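Local structure of putative branched chain amino acid ABC transporter, periplasmic amino acid-binding protein (Brucella ovis, 4XFK) at residues 27-38 against 294-304; 136-144 against 168-179. The protein serves as the substrate-binding component of an amino-acid transport system, probably capturing branched-chain and related amino acids in the periplasm for an ABC transporter. The protein carries 1 engineered substitution. All coordinates share one frame; numbering follows the deposited sequence.

Interaction 1. Residues 27-38 against 294-304. With NA (sodium ion), chain D.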
loop_
_atom_site.group_PDB
_atom_site.type_symbol
_atom_site.label_atom_id
_atom_site.label_comp_id
_atom_site.label_asym_id
_atom_site.label_seq_id
_atom_site.Cartn_x
_atom_site.Cartn_y
_atom_site.Cartn_z
ATOM N N THR A 27 0.058 -1.646 11.776
ATOM C CA THR A 27 0.309 -1.180 10.421
ATOM C C THR A 27 0.910 0.227 10.414
ATOM O O THR A 27 1.888 0.485 9.705
ATOM C CB THR A 27 -0.965 -1.264 9.561
ATOM O OG1 THR A 27 -1.348 -2.639 9.448
ATOM C CG2 THR A 27 -0.729 -0.718 8.159
ATOM N N GLY A 28 0.350 1.128 11.222
ATOM C CA GLY A 28 0.866 2.485 11.311
ATOM C C GLY A 28 2.329 2.521 11.716
ATOM O O GLY A 28 3.103 3.339 11.210
ATOM N N LEU A 29 2.732 1.610 12.599
ATOM C CA LEU A 29 4.132 1.563 13.029
ATOM C C LEU A 29 5.074 1.085 11.926
ATOM O O LEU A 29 6.256 1.435 11.918
ATOM C CB LEU A 29 4.283 0.710 14.291
ATOM C CG LEU A 29 3.718 1.369 15.547
ATOM C CD1 LEU A 29 3.614 0.350 16.672
ATOM C CD2 LEU A 29 4.584 2.548 15.976
ATOM N N LEU A 30 4.566 0.279 10.993
ATOM C CA LEU A 30 5.373 -0.130 9.846
ATOM C C LEU A 30 5.494 1.029 8.849
ATOM O O LEU A 30 6.555 1.210 8.247
ATOM C CB LEU A 30 4.823 -1.407 9.195
ATOM C CG LEU A 30 4.882 -2.641 10.110
ATOM C CD1 LEU A 30 4.181 -3.826 9.443
ATOM C CD2 LEU A 30 6.333 -2.991 10.500
ATOM N N TYR A 31 4.434 1.829 8.697
ATOM C CA TYR A 31 4.581 3.100 7.965
ATOM C C TYR A 31 5.647 3.969 8.620
ATOM O O TYR A 31 6.495 4.532 7.930
ATOM C CB TYR A 31 3.244 3.870 7.807
ATOM C CG TYR A 31 2.419 3.275 6.695
ATOM C CD1 TYR A 31 2.756 3.499 5.366
ATOM C CD2 TYR A 31 1.327 2.454 6.970
ATOM C CE1 TYR A 31 2.027 2.929 4.342
ATOM C CE2 TYR A 31 0.587 1.869 5.947
ATOM C CZ TYR A 31 0.941 2.107 4.635
ATOM O OH TYR A 31 0.226 1.507 3.618
ATOM N N ARG A 32 5.611 4.081 9.943
ATOM C CA ARG A 32 6.623 4.862 10.636
ATOM C C ARG A 32 8.024 4.341 10.342
ATOM O O ARG A 32 8.916 5.116 10.029
ATOM C CB ARG A 32 6.374 4.861 12.135
ATOM C CG ARG A 32 7.377 5.703 12.904
ATOM C CD ARG A 32 7.087 5.656 14.384
ATOM N NE ARG A 32 8.064 6.404 15.169
ATOM C CZ ARG A 32 9.190 5.868 15.633
ATOM N NH1 ARG A 32 9.467 4.596 15.372
ATOM N NH2 ARG A 32 10.029 6.588 16.353
ATOM N N ALA A 33 8.217 3.030 10.433
ATOM C CA ALA A 33 9.534 2.446 10.169
ATOM C C ALA A 33 10.017 2.790 8.757
ATOM O O ALA A 33 11.169 3.175 8.562
ATOM C CB ALA A 33 9.509 0.932 10.384
ATOM N N ALA A 34 9.125 2.667 7.769
ATOM C CA ALA A 34 9.500 2.887 6.371
ATOM C C ALA A 34 9.774 4.366 6.088
ATOM O O ALA A 34 10.724 4.716 5.377
ATOM C CB ALA A 34 8.417 2.362 5.446
ATOM N N VAL A 35 8.942 5.237 6.652
ATOM C CA VAL A 35 9.121 6.673 6.492
ATOM C C VAL A 35 10.416 7.145 7.165
ATOM O O VAL A 35 11.198 7.897 6.570
ATOM C CB VAL A 35 7.884 7.434 7.017
ATOM C CG1 VAL A 35 8.128 8.943 7.053
ATOM C CG2 VAL A 35 6.673 7.115 6.145
ATOM N N LEU A 36 10.666 6.691 8.387
ATOM C CA LEU A 36 11.908 7.071 9.061
ATOM C C LEU A 36 13.108 6.493 8.320
ATOM O O LEU A 36 14.150 7.128 8.232
ATOM C CB LEU A 36 11.902 6.619 10.521
ATOM C CG LEU A 36 10.895 7.371 11.391
ATOM C CD1 LEU A 36 11.004 6.936 12.846
ATOM C CD2 LEU A 36 11.076 8.870 11.267
ATOM N N TYR A 37 12.964 5.288 7.775
ATOM C CA TYR A 37 14.058 4.706 6.994
ATOM C C TYR A 37 14.414 5.585 5.791
ATOM O O TYR A 37 15.573 5.968 5.615
ATOM C CB TYR A 37 13.711 3.281 6.537
ATOM C CG TYR A 37 14.720 2.668 5.588
ATOM C CD1 TYR A 37 15.797 1.927 6.066
ATOM C CD2 TYR A 37 14.576 2.802 4.210
ATOM C CE1 TYR A 37 16.712 1.358 5.193
ATOM C CE2 TYR A 37 15.485 2.236 3.334
ATOM C CZ TYR A 37 16.554 1.518 3.827
ATOM O OH TYR A 37 17.450 0.955 2.943
ATOM N N GLN A 38 13.431 5.903 4.954
ATOM C CA GLN A 38 13.760 6.573 3.701
ATOM C C GLN A 38 13.992 8.074 3.849
ATOM O O GLN A 38 14.904 8.630 3.225
ATOM C CB GLN A 38 12.744 6.262 2.601
ATOM C CG GLN A 38 13.233 6.704 1.230
ATOM C CD GLN A 38 14.563 6.065 0.838
ATOM O OE1 GLN A 38 14.803 4.890 1.101
ATOM N NE2 GLN A 38 15.417 6.836 0.180
ATOM N N TYR A 294 4.902 -6.227 3.331
ATOM C CA TYR A 294 3.580 -5.664 3.553
ATOM C C TYR A 294 3.602 -4.181 3.114
ATOM O O TYR A 294 3.983 -3.906 1.971
ATOM C CB TYR A 294 3.195 -5.936 5.017
ATOM C CG TYR A 294 1.870 -5.396 5.541
ATOM C CD1 TYR A 294 0.699 -5.445 4.789
ATOM C CD2 TYR A 294 1.804 -4.841 6.818
ATOM C CE1 TYR A 294 -0.497 -4.948 5.305
ATOM C CE2 TYR A 294 0.627 -4.347 7.339
ATOM C CZ TYR A 294 -0.516 -4.397 6.570
ATOM O OH TYR A 294 -1.705 -3.906 7.060
ATOM N N VAL A 295 3.250 -3.235 3.984
ATOM C CA VAL A 295 3.129 -1.824 3.591
ATOM C C VAL A 295 4.469 -1.117 3.355
ATOM O O VAL A 295 4.511 -0.013 2.794
ATOM C CB VAL A 295 2.316 -1.018 4.631
ATOM C CG1 VAL A 295 0.879 -1.562 4.701
ATOM C CG2 VAL A 295 2.987 -1.071 5.999
ATOM N N GLU A 296 5.567 -1.732 3.789
ATOM C CA GLU A 296 6.848 -1.025 3.822
ATOM C C GLU A 296 7.475 -0.720 2.454
ATOM O O GLU A 296 7.914 0.405 2.240
ATOM C CB GLU A 296 7.837 -1.722 4.764
ATOM C CG GLU A 296 7.308 -1.799 6.185
ATOM C CD GLU A 296 8.211 -2.595 7.102
ATOM O OE1 GLU A 296 8.427 -3.803 6.842
ATOM O OE2 GLU A 296 8.708 -2.011 8.090
ATOM N N PRO A 297 7.529 -1.705 1.535
ATOM C CA PRO A 297 8.160 -1.404 0.241
ATOM C C PRO A 297 7.534 -0.224 -0.527
ATOM O O PRO A 297 8.295 0.619 -1.016
ATOM C CB PRO A 297 8.029 -2.731 -0.514
ATOM C CG PRO A 297 8.084 -3.761 0.595
ATOM C CD PRO A 297 7.219 -3.144 1.660
ATOM N N ALA A 298 6.208 -0.132 -0.619
ATOM C CA ALA A 298 5.601 1.001 -1.332
ATOM C C ALA A 298 5.982 2.326 -0.675
ATOM O O ALA A 298 6.247 3.321 -1.359
ATOM C CB ALA A 298 4.092 0.872 -1.404
ATOM N N ALA A 299 6.023 2.344 0.654
ATOM C CA ALA A 299 6.362 3.572 1.362
ATOM C C ALA A 299 7.805 3.973 1.081
ATOM O O ALA A 299 8.086 5.140 0.778
ATOM C CB ALA A 299 6.111 3.427 2.846
ATOM N N VAL A 300 8.721 3.012 1.132
ATOM C CA VAL A 300 10.121 3.303 0.838
ATOM C C VAL A 300 10.316 3.719 -0.623
ATOM O O VAL A 300 10.949 4.742 -0.914
ATOM C CB VAL A 300 11.036 2.100 1.154
ATOM C CG1 VAL A 300 12.451 2.363 0.637
ATOM C CG2 VAL A 300 11.023 1.785 2.650
ATOM N N PHE A 301 9.766 2.940 -1.547
ATOM C CA PHE A 301 9.997 3.205 -2.965
ATOM C C PHE A 301 9.339 4.529 -3.374
ATOM O O PHE A 301 9.887 5.300 -4.167
ATOM C CB PHE A 301 9.498 2.051 -3.847
ATOM C CG PHE A 301 10.136 0.704 -3.558
ATOM C CD1 PHE A 301 11.321 0.600 -2.846
ATOM C CD2 PHE A 301 9.524 -0.466 -3.993
ATOM C CE1 PHE A 301 11.885 -0.647 -2.576
ATOM C CE2 PHE A 301 10.092 -1.713 -3.737
ATOM C CZ PHE A 301 11.263 -1.801 -3.021
ATOM N N GLY A 302 8.169 4.803 -2.812
ATOM C CA GLY A 302 7.507 6.062 -3.067
ATOM C C GLY A 302 8.343 7.226 -2.591
ATOM O O GLY A 302 8.471 8.236 -3.287
ATOM N N LEU A 303 8.922 7.090 -1.404
ATOM C CA LEU A 303 9.765 8.159 -0.880
ATOM C C LEU A 303 11.094 8.254 -1.623
ATOM O O LEU A 303 11.693 9.322 -1.662
ATOM C CB LEU A 303 9.959 8.029 0.627
ATOM C CG LEU A 303 8.705 8.309 1.457
ATOM C CD1 LEU A 303 8.931 7.946 2.927
ATOM C CD2 LEU A 303 8.289 9.766 1.334
ATOM N N GLN A 304 11.537 7.163 -2.250
ATOM C CA GLN A 304 12.677 7.242 -3.164
ATOM C C GLN A 304 12.334 8.067 -4.401
ATOM O O GLN A 304 13.144 8.881 -4.846
ATOM C CB GLN A 304 13.190 5.853 -3.555
ATOM C CG GLN A 304 13.844 5.129 -2.396
ATOM C CD GLN A 304 14.474 3.805 -2.782
ATOM O OE1 GLN A 304 14.385 3.373 -3.929
ATOM N NE2 GLN A 304 15.119 3.151 -1.816
HETATM NA NA NA D . -2.038 0.887 3.466
HETATM O O HOH W 1 14.454 9.093 -0.952
HETATM O O HOH W 2 -1.920 -1.077 2.343
HETATM O O HOH W 3 -2.937 -0.123 5.228
#
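A34 and A299 meet methyl to methyl at the middle of this helix pair, CB to CB 3.6 Å. Alanine suits both places, since its short side chain lets the axes of helices 27-38 and 296-304 approach to 8.5 Å, their directions 29° apart. Toward the C-terminal ends, V300 sets CG2 against the A34 methyl and the Y37 ring, while L303 CD1 lies against V35. In the other direction V295 fills the space between L30 and Y31. Its CG2 sits over one face of the Y31 ring, a CH-pi contact 4.0 Å from the centroid, and the same methyl touches L30 CB; CG1 lies over the centre of one face of the Y294 ring. L30 sends CD1 to the edge of that tyrosine ring, and CD2 to E296, whose OE2 is hydrogen-bonded to H290 NE2 and Y284 OH and OE1 to S293 N.

Polar groups close both ends. T27 OG1 and Y294 OH share a hydrogen bond of 2.7 Å in the plane of the tyrosine ring. At the far end Q38 rests CG on L303 CB, and the bend at chi2 (58°) turns its amide alongside Q304 CG; its OE1 accepts a weak, long but fairly straight bond from Q304 NE2 (3.4 Å, 164°). A water joins Q38 NE2 to L303 O, giving both ends of this amide a partner. Y31, apolar along its ring and polar at its tip, reaches past V295 to place OH 2.4 Å from the sodium ion, which two waters and the carbonyl oxygens of G85 and G116 also bind. Helix 26-44, following strand 13-18, thus packs on the much later helix 296-312 beside the sodium site, within the periplasmic binding protein fold.

Interaction 2. Residues 136-144 against 168-179. Engineered in segment 136-144: R141 (natural residue His).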
loop_
_atom_site.group_PDB
_atom_site.type_symbol
_atom_site.label_atom_id
_atom_site.label_comp_id
_atom_site.label_asym_id
_atom_site.label_seq_id
_atom_site.Cartn_x
_atom_site.Cartn_y
_atom_site.Cartn_z
ATOM N N PRO A 136 0.181 0.341 -4.641
ATOM C CA PRO A 136 -0.894 -0.217 -5.473
ATOM C C PRO A 136 -2.263 0.339 -5.089
ATOM O O PRO A 136 -2.428 1.110 -4.132
ATOM C CB PRO A 136 -0.835 -1.721 -5.172
ATOM C CG PRO A 136 0.583 -1.946 -4.708
ATOM C CD PRO A 136 0.926 -0.709 -3.926
ATOM N N ASN A 137 -3.249 -0.052 -5.882
ATOM C CA ASN A 137 -4.648 0.184 -5.564
ATOM C C ASN A 137 -5.398 -1.133 -5.774
ATOM O O ASN A 137 -4.793 -2.128 -6.197
ATOM C CB ASN A 137 -5.215 1.339 -6.403
ATOM C CG ASN A 137 -5.139 1.070 -7.889
ATOM O OD1 ASN A 137 -5.540 0.003 -8.356
ATOM N ND2 ASN A 137 -4.605 2.032 -8.640
ATOM N N ALA A 138 -6.695 -1.153 -5.492
ATOM C CA ALA A 138 -7.447 -2.404 -5.562
ATOM C C ALA A 138 -7.351 -3.077 -6.926
ATOM O O ALA A 138 -7.261 -4.301 -7.017
ATOM C CB ALA A 138 -8.907 -2.163 -5.203
ATOM N N ALA A 139 -7.376 -2.274 -7.981
ATOM C CA ALA A 139 -7.333 -2.817 -9.336
ATOM C C ALA A 139 -5.991 -3.478 -9.626
ATOM O O ALA A 139 -5.932 -4.588 -10.153
ATOM C CB ALA A 139 -7.639 -1.729 -10.366
ATOM N N ILE A 140 -4.910 -2.796 -9.272
ATOM C CA ILE A 140 -3.583 -3.346 -9.493
ATOM C C ILE A 140 -3.381 -4.625 -8.668
ATOM O O ILE A 140 -2.898 -5.636 -9.189
ATOM C CB ILE A 140 -2.489 -2.312 -9.148
ATOM C CG1 ILE A 140 -2.605 -1.079 -10.064
ATOM C CG2 ILE A 140 -1.109 -2.950 -9.221
ATOM C CD1 ILE A 140 -1.707 0.087 -9.650
ATOM N N ARG A 141 -3.744 -4.578 -7.384
ATOM C CA ARG A 141 -3.588 -5.742 -6.514
ATOM C C ARG A 141 -4.285 -6.977 -7.086
ATOM O O ARG A 141 -3.696 -8.062 -7.172
ATOM C CB ARG A 141 -4.168 -5.476 -5.121
ATOM C CG ARG A 141 -3.396 -4.495 -4.251
ATOM C CD ARG A 141 -2.071 -5.023 -3.747
ATOM N NE ARG A 141 -1.554 -4.107 -2.734
ATOM C CZ ARG A 141 -0.411 -4.274 -2.076
ATOM N NH1 ARG A 141 0.344 -5.342 -2.299
ATOM N NH2 ARG A 141 -0.019 -3.366 -1.193
ATOM N N PHE A 142 -5.553 -6.821 -7.455
ATOM C CA PHE A 142 -6.364 -8.002 -7.721
ATOM C C PHE A 142 -6.326 -8.506 -9.148
ATOM O O PHE A 142 -6.487 -9.698 -9.378
ATOM C CB PHE A 142 -7.739 -7.913 -7.046
ATOM C CG PHE A 142 -7.616 -8.087 -5.571
ATOM C CD1 PHE A 142 -7.604 -9.362 -5.015
ATOM C CD2 PHE A 142 -7.340 -6.996 -4.754
ATOM C CE1 PHE A 142 -7.395 -9.542 -3.662
ATOM C CE2 PHE A 142 -7.120 -7.169 -3.391
ATOM C CZ PHE A 142 -7.131 -8.442 -2.849
ATOM N N LYS A 143 -6.028 -7.630 -10.099
ATOM C CA LYS A 143 -5.703 -8.072 -11.446
ATOM C C LYS A 143 -4.416 -8.884 -11.413
ATOM O O LYS A 143 -4.349 -9.999 -11.931
ATOM C CB LYS A 143 -5.508 -6.875 -12.373
ATOM C CG LYS A 143 -4.828 -7.244 -13.680
ATOM C CD LYS A 143 -4.370 -6.018 -14.466
ATOM C CE LYS A 143 -3.096 -5.391 -13.891
ATOM N NZ LYS A 143 -3.370 -4.347 -12.863
ATOM N N THR A 144 -3.376 -8.320 -10.790
ATOM C CA THR A 144 -2.086 -9.007 -10.793
ATOM C C THR A 144 -2.102 -10.330 -10.031
ATOM O O THR A 144 -1.526 -11.307 -10.507
ATOM C CB THR A 144 -0.890 -8.119 -10.336
ATOM O OG1 THR A 144 -1.094 -7.662 -8.995
ATOM C CG2 THR A 144 -0.694 -6.918 -11.262
ATOM N N TRP A 168 -12.294 0.379 0.767
ATOM C CA TRP A 168 -11.276 -0.543 0.270
ATOM C C TRP A 168 -11.837 -1.931 -0.062
ATOM O O TRP A 168 -11.625 -2.452 -1.161
ATOM C CB TRP A 168 -10.130 -0.656 1.285
ATOM C CG TRP A 168 -9.286 -1.884 1.104
ATOM C CD1 TRP A 168 -9.196 -2.945 1.964
ATOM C CD2 TRP A 168 -8.420 -2.188 0.002
ATOM N NE1 TRP A 168 -8.327 -3.883 1.471
ATOM C CE2 TRP A 168 -7.839 -3.448 0.267
ATOM C CE3 TRP A 168 -8.096 -1.530 -1.191
ATOM C CZ2 TRP A 168 -6.941 -4.062 -0.611
ATOM C CZ3 TRP A 168 -7.195 -2.138 -2.057
ATOM C CH2 TRP A 168 -6.633 -3.392 -1.765
ATOM N N GLY A 169 -12.547 -2.532 0.884
ATOM C CA GLY A 169 -13.051 -3.878 0.691
ATOM C C GLY A 169 -14.102 -3.973 -0.396
ATOM O O GLY A 169 -14.163 -4.960 -1.134
ATOM N N VAL A 170 -14.941 -2.951 -0.488
ATOM C CA VAL A 170 -15.925 -2.863 -1.554
ATOM C C VAL A 170 -15.217 -2.808 -2.908
ATOM O O VAL A 170 -15.626 -3.486 -3.848
ATOM C CB VAL A 170 -16.827 -1.639 -1.330
ATOM C CG1 VAL A 170 -17.678 -1.339 -2.564
ATOM C CG2 VAL A 170 -17.703 -1.873 -0.105
ATOM N N ASP A 171 -14.140 -2.028 -2.997
ATOM C CA ASP A 171 -13.389 -1.952 -4.245
ATOM C C ASP A 171 -12.755 -3.293 -4.613
ATOM O O ASP A 171 -12.702 -3.656 -5.797
ATOM C CB ASP A 171 -12.288 -0.890 -4.165
ATOM C CG ASP A 171 -12.817 0.529 -4.220
ATOM O OD1 ASP A 171 -13.961 0.747 -4.658
ATOM O OD2 ASP A 171 -12.057 1.441 -3.841
ATOM N N VAL A 172 -12.260 -4.030 -3.619
ATOM C CA VAL A 172 -11.707 -5.349 -3.902
ATOM C C VAL A 172 -12.795 -6.275 -4.446
ATOM O O VAL A 172 -12.606 -6.929 -5.476
ATOM C CB VAL A 172 -11.021 -5.991 -2.664
ATOM C CG1 VAL A 172 -10.612 -7.431 -2.977
ATOM C CG2 VAL A 172 -9.809 -5.163 -2.235
ATOM N N GLU A 173 -13.927 -6.337 -3.759
ATOM C CA GLU A 173 -15.018 -7.170 -4.247
ATOM C C GLU A 173 -15.415 -6.799 -5.674
ATOM O O GLU A 173 -15.565 -7.670 -6.535
ATOM C CB GLU A 173 -16.242 -7.074 -3.341
ATOM C CG GLU A 173 -17.376 -7.987 -3.813
ATOM C CD GLU A 173 -18.626 -7.877 -2.971
ATOM O OE1 GLU A 173 -18.644 -8.432 -1.857
ATOM O OE2 GLU A 173 -19.600 -7.251 -3.438
ATOM N N ASN A 174 -15.591 -5.503 -5.931
ATOM C CA ASN A 174 -16.015 -5.062 -7.256
ATOM C C ASN A 174 -14.974 -5.418 -8.319
ATOM O O ASN A 174 -15.315 -5.820 -9.426
ATOM C CB ASN A 174 -16.316 -3.560 -7.268
ATOM C CG ASN A 174 -17.584 -3.207 -6.504
ATOM O OD1 ASN A 174 -18.443 -4.058 -6.274
ATOM N ND2 ASN A 174 -17.712 -1.941 -6.125
ATOM N N THR A 175 -13.700 -5.288 -7.966
ATOM C CA THR A 175 -12.604 -5.641 -8.865
ATOM C C THR A 175 -12.577 -7.137 -9.171
ATOM O O THR A 175 -12.494 -7.542 -10.330
ATOM C CB THR A 175 -11.255 -5.232 -8.252
ATOM O OG1 THR A 175 -11.221 -3.813 -8.069
ATOM C CG2 THR A 175 -10.106 -5.651 -9.155
ATOM N N VAL A 176 -12.667 -7.956 -8.128
ATOM C CA VAL A 176 -12.657 -9.403 -8.288
ATOM C C VAL A 176 -13.834 -9.868 -9.162
ATOM O O VAL A 176 -13.665 -10.700 -10.053
ATOM C CB VAL A 176 -12.669 -10.101 -6.907
ATOM C CG1 VAL A 176 -13.006 -11.579 -7.041
ATOM C CG2 VAL A 176 -11.328 -9.907 -6.201
ATOM N N VAL A 177 -15.014 -9.302 -8.925
ATOM C CA VAL A 177 -16.195 -9.602 -9.735
ATOM C C VAL A 177 -16.014 -9.132 -11.180
ATOM O O VAL A 177 -16.342 -9.859 -12.110
ATOM C CB VAL A 177 -17.457 -8.959 -9.123
ATOM C CG1 VAL A 177 -18.631 -8.995 -10.102
ATOM C CG2 VAL A 177 -17.815 -9.654 -7.818
ATOM N N ALA A 178 -15.470 -7.930 -11.368
ATOM C CA ALA A 178 -15.287 -7.375 -12.710
ATOM C C ALA A 178 -14.314 -8.188 -13.558
ATOM O O ALA A 178 -14.480 -8.274 -14.777
ATOM C CB ALA A 178 -14.841 -5.916 -12.639
ATOM N N ASN A 179 -13.313 -8.789 -12.916
ATOM C CA ASN A 179 -12.271 -9.530 -13.627
ATOM C C ASN A 179 -12.593 -11.008 -13.865
ATOM O O ASN A 179 -11.852 -11.706 -14.564
ATOM C CB ASN A 179 -10.936 -9.424 -12.879
ATOM C CG ASN A 179 -10.352 -8.029 -12.916
ATOM O OD1 ASN A 179 -10.633 -7.251 -13.825
ATOM N ND2 ASN A 179 -9.528 -7.707 -11.929
HETATM O O HOH W 4 -8.237 -5.096 -11.947
HETATM O O HOH W 5 -9.315 -9.934 -9.960
#
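F142 presents one ring face to V172, whose CG1 lies over the ring centre in a CH-pi contact 3.6 Å from the centroid and 13° off the normal. W168 meets the same ring at its edge, its CH2 lying 4.1 Å from F142 CE2, while V176 CG2 approaches obliquely by CD1. The phenylalanine is thus a knob in a hole formed by W168, V172, T175 and V176; its CG, anti to the carbonyl carbon (chi1 -72°), directs the ring into that hole. A138 is the second knob, one turn earlier, seated among W168, D171, V172 and T175. Its small methyl fits close against the indole, CB to W168 CZ3 3.6 Å. The indole has V172 CG2 over one face, and its NE1 donates to G219 O.

T175 turns CG2 toward F142 CB and spends OG1 on D171 O within its own helix (2.7 Å), so a polar residue can sit in this apolar seam. Farther along, N179 ND2 donates to two waters, one bound to A139 O and the other, weakly, to F142 O. At the start of helix 138-144, N137 is the N-cap: OD1 accepts from I140 N at 3.0 Å, and ND2 is hydrogen-bonded to D387 OD1. R141, an engineered residue, lays CG at the indole edge, and its NE forms a salt bridge with E118 OE1. In this knobs-into-holes packing of the periplasmic binding protein fold, one helix fills successive holes of the other, the axes crossing at -43°.

Interaction 2 is nested in the sequence loop closed by interaction 1, and both belong to the same periplasmic binding protein fold. Their centres are 22 Å apart, yet their nearest atoms come within about 4 Å without touching. The sodium ion relates them: Y31 of 27-38 binds it directly, whereas the same ion lies about 7 Å from the nearest atom of the engineered R141 side chain in 136-144, which does not coordinate it. On the side of interaction 2, W168 has its side chain about 4 Å from an acetate that is likely a crystallisation additive.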